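Local coordinates for protein cellulose 1,4-beta-cellobiosidase (Thermobifida fusca, PDB 4JJJ) that probably hydrolyses 1,4-beta-glucosidic bonds of cellulose to release cellobiose, through its family 48 glycoside hydrolase catalytic domain, the part of a longer protein present here, at residues N412-F415 against V419-M422. The protein carries 1 engineered substitution. Sequence-based numbering, arbitrary orientation. Where two conformers were deposited one is given.
Sequences NNWF and VWNM. With BGC (beta-D-glucopyranose), chain B; BGC (beta-D-glucopyranose), chain C.
W414 and W420 meet in a T-shaped aromatic contact in the sugar-binding pocket, where side chains of the loop leading into helix 416-432 meet those of the helix's first turns. The benzo edge of W414, its CZ3 and CH2, points at one face of the W420 six-membered ring; the planes stand at 89° and the ring centroids lie 5.1 Å apart. The closest carbons are CZ3 of W414 and CZ3 of W420, at 3.9 Å. With CG anti to the backbone N (chi1 -176°), W414 extends from the loop and lays one indole face along two beta-glucose units. The chain B sugar lies over this face, with its C2 3.6 Å from CD1 of W414, and the chain C sugar lies over the benzo rim of the same face, its C5 3.6 Å from CZ3 of W414. W420 meets the chain C sugar differently, edge-on: O4 of that glucose sits near the indole plane, 3.4 Å from CH2 of W420. Cutting W414 back to an alanine would probably leave the two sugars without this indole surface and the W420 face without its edge-on neighbour. Behind the tryptophans, CE2 of F415 packs obliquely against CG1 of V419 at 3.6 Å, and helix 499-516 touches both of these side chains. E625 accepts a hydrogen bond from W420 NE1, while R228 makes a cation-pi contact with the W420 ring. W420 also touches E51, the predicted proton donor. Such a tryptophan platform is characteristic of carbohydrate-binding clefts, here in the (alpha/alpha)6 fold of a family 48 cellobiohydrolase.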
loop_
_atom_site.group_PDB
_atom_site.type_symbol
_atom_site.label_atom_id
_atom_site.label_comp_id
_atom_site.label_asym_id
_atom_site.label_seq_id
_atom_site.Cartn_x
_atom_site.Cartn_y
_atom_site.Cartn_z
ATOM N N ASN A 412 12.504 1.204 -0.429
ATOM C CA ASN A 412 12.570 2.079 -1.578
ATOM C C ASN A 412 13.502 1.610 -2.707
ATOM O O ASN A 412 13.810 2.346 -3.657
ATOM C CB ASN A 412 12.912 3.555 -1.199
ATOM C CG ASN A 412 12.488 4.532 -2.232
ATOM O OD1 ASN A 412 11.396 4.429 -2.841
ATOM N ND2 ASN A 412 13.368 5.566 -2.442
ATOM N N ASN A 413 13.913 0.348 -2.683
ATOM C CA ASN A 413 14.731 -0.189 -3.772
ATOM C C ASN A 413 13.869 -0.524 -5.024
ATOM O O ASN A 413 14.362 -0.675 -6.118
ATOM C CB ASN A 413 15.458 -1.383 -3.257
ATOM C CG ASN A 413 16.631 -1.014 -2.346
ATOM O OD1 ASN A 413 16.799 0.129 -1.918
ATOM N ND2 ASN A 413 17.442 -2.026 -2.017
ATOM N N TRP A 414 12.556 -0.735 -4.844
ATOM C CA TRP A 414 11.669 -1.040 -6.044
ATOM C C TRP A 414 11.330 0.171 -6.809
ATOM O O TRP A 414 10.748 1.127 -6.249
ATOM C CB TRP A 414 10.407 -1.646 -5.475
ATOM C CG TRP A 414 9.472 -2.099 -6.572
ATOM C CD1 TRP A 414 9.801 -2.868 -7.676
ATOM C CD2 TRP A 414 8.049 -1.899 -6.616
ATOM N NE1 TRP A 414 8.689 -3.077 -8.442
ATOM C CE2 TRP A 414 7.595 -2.504 -7.817
ATOM C CE3 TRP A 414 7.157 -1.178 -5.839
ATOM C CZ2 TRP A 414 6.251 -2.470 -8.161
ATOM C CZ3 TRP A 414 5.858 -1.151 -6.177
ATOM C CH2 TRP A 414 5.400 -1.784 -7.346
ATOM N N PHE A 415 11.698 0.180 -8.092
ATOM C CA PHE A 415 11.354 1.270 -8.997
ATOM C C PHE A 415 9.864 1.523 -9.131
ATOM O O PHE A 415 9.519 2.659 -9.465
ATOM C CB PHE A 415 11.994 1.088 -10.356
ATOM C CG PHE A 415 11.727 2.164 -11.340
ATOM C CD1 PHE A 415 12.453 3.367 -11.360
ATOM C CD2 PHE A 415 10.746 1.996 -12.269
ATOM C CE1 PHE A 415 12.234 4.356 -12.294
ATOM C CE2 PHE A 415 10.484 2.975 -13.204
ATOM C CZ PHE A 415 11.255 4.156 -13.234
ATOM N N VAL A 419 7.270 5.345 -10.022
ATOM C CA VAL A 419 6.167 5.611 -10.979
ATOM C C VAL A 419 4.851 5.730 -10.294
ATOM O O VAL A 419 3.986 6.515 -10.758
ATOM C CB VAL A 419 6.222 4.654 -12.158
ATOM C CG1 VAL A 419 7.417 4.946 -13.051
ATOM C CG2 VAL A 419 6.222 3.197 -11.758
ATOM N N TRP A 420 4.588 4.999 -9.256
ATOM C CA TRP A 420 3.301 5.161 -8.561
ATOM C C TRP A 420 3.167 6.608 -8.020
ATOM O O TRP A 420 2.114 7.285 -8.193
ATOM C CB TRP A 420 3.110 4.151 -7.505
ATOM C CG TRP A 420 2.680 2.822 -7.944
ATOM C CD1 TRP A 420 2.250 2.452 -9.161
ATOM C CD2 TRP A 420 2.477 1.680 -7.084
ATOM N NE1 TRP A 420 1.869 1.147 -9.137
ATOM C CE2 TRP A 420 1.958 0.654 -7.871
ATOM C CE3 TRP A 420 2.684 1.470 -5.718
ATOM C CZ2 TRP A 420 1.613 -0.577 -7.352
ATOM C CZ3 TRP A 420 2.341 0.225 -5.174
ATOM C CH2 TRP A 420 1.810 -0.770 -5.982
ATOM N N ASN A 421 4.248 7.112 -7.385
ATOM C CA ASN A 421 4.238 8.504 -6.920
ATOM C C ASN A 421 4.243 9.490 -8.072
ATOM O O ASN A 421 3.372 10.391 -8.170
ATOM C CB ASN A 421 5.397 8.744 -5.994
ATOM C CG ASN A 421 5.687 10.203 -5.835
ATOM O OD1 ASN A 421 4.810 10.943 -5.564
ATOM N ND2 ASN A 421 6.982 10.540 -5.752
ATOM N N MET A 422 5.134 9.279 -9.006
ATOM C CA MET A 422 5.359 10.235 -10.064
ATOM C C MET A 422 4.157 10.396 -10.936
ATOM O O MET A 422 3.892 11.493 -11.386
ATOM C CB MET A 422 6.613 10.012 -10.921
ATOM C CG MET A 422 7.185 11.281 -11.546
ATOM S SD MET A 422 7.555 12.652 -10.433
ATOM C CE MET A 422 8.675 11.901 -9.252
HETATM C C2 BGC B . 8.838 -6.212 -6.808
HETATM C C3 BGC B . 7.622 -6.323 -5.895
HETATM C C4 BGC B . 6.317 -6.183 -6.707
HETATM C C5 BGC B . 6.257 -7.010 -8.006
HETATM C C6 BGC B . 5.119 -6.594 -8.940
HETATM C C1 BGC B . 8.694 -7.100 -8.019
HETATM O O1 BGC B . 9.871 -6.858 -8.857
HETATM O O2 BGC B . 9.969 -6.597 -5.957
HETATM O O3 BGC B . 7.665 -5.332 -4.863
HETATM O O4 BGC B . 5.168 -6.541 -5.937
HETATM O O5 BGC B . 7.467 -6.845 -8.746
HETATM O O6 BGC B . 5.268 -5.289 -9.440
HETATM C C2 BGC C . 3.045 -5.985 -5.070
HETATM C C3 BGC C . 2.143 -4.867 -4.551
HETATM C C4 BGC C . 2.915 -3.978 -3.533
HETATM C C5 BGC C . 4.311 -3.564 -4.061
HETATM C C6 BGC C . 5.100 -2.860 -2.982
HETATM C C1 BGC C . 4.362 -5.448 -5.598
HETATM O O2 BGC C . 2.398 -6.665 -6.137
HETATM O O3 BGC C . 0.975 -5.492 -3.963
HETATM O O4 BGC C . 2.106 -2.820 -3.243
HETATM O O5 BGC C . 4.988 -4.746 -4.507
HETATM O O6 BGC C . 5.242 -3.682 -1.839
#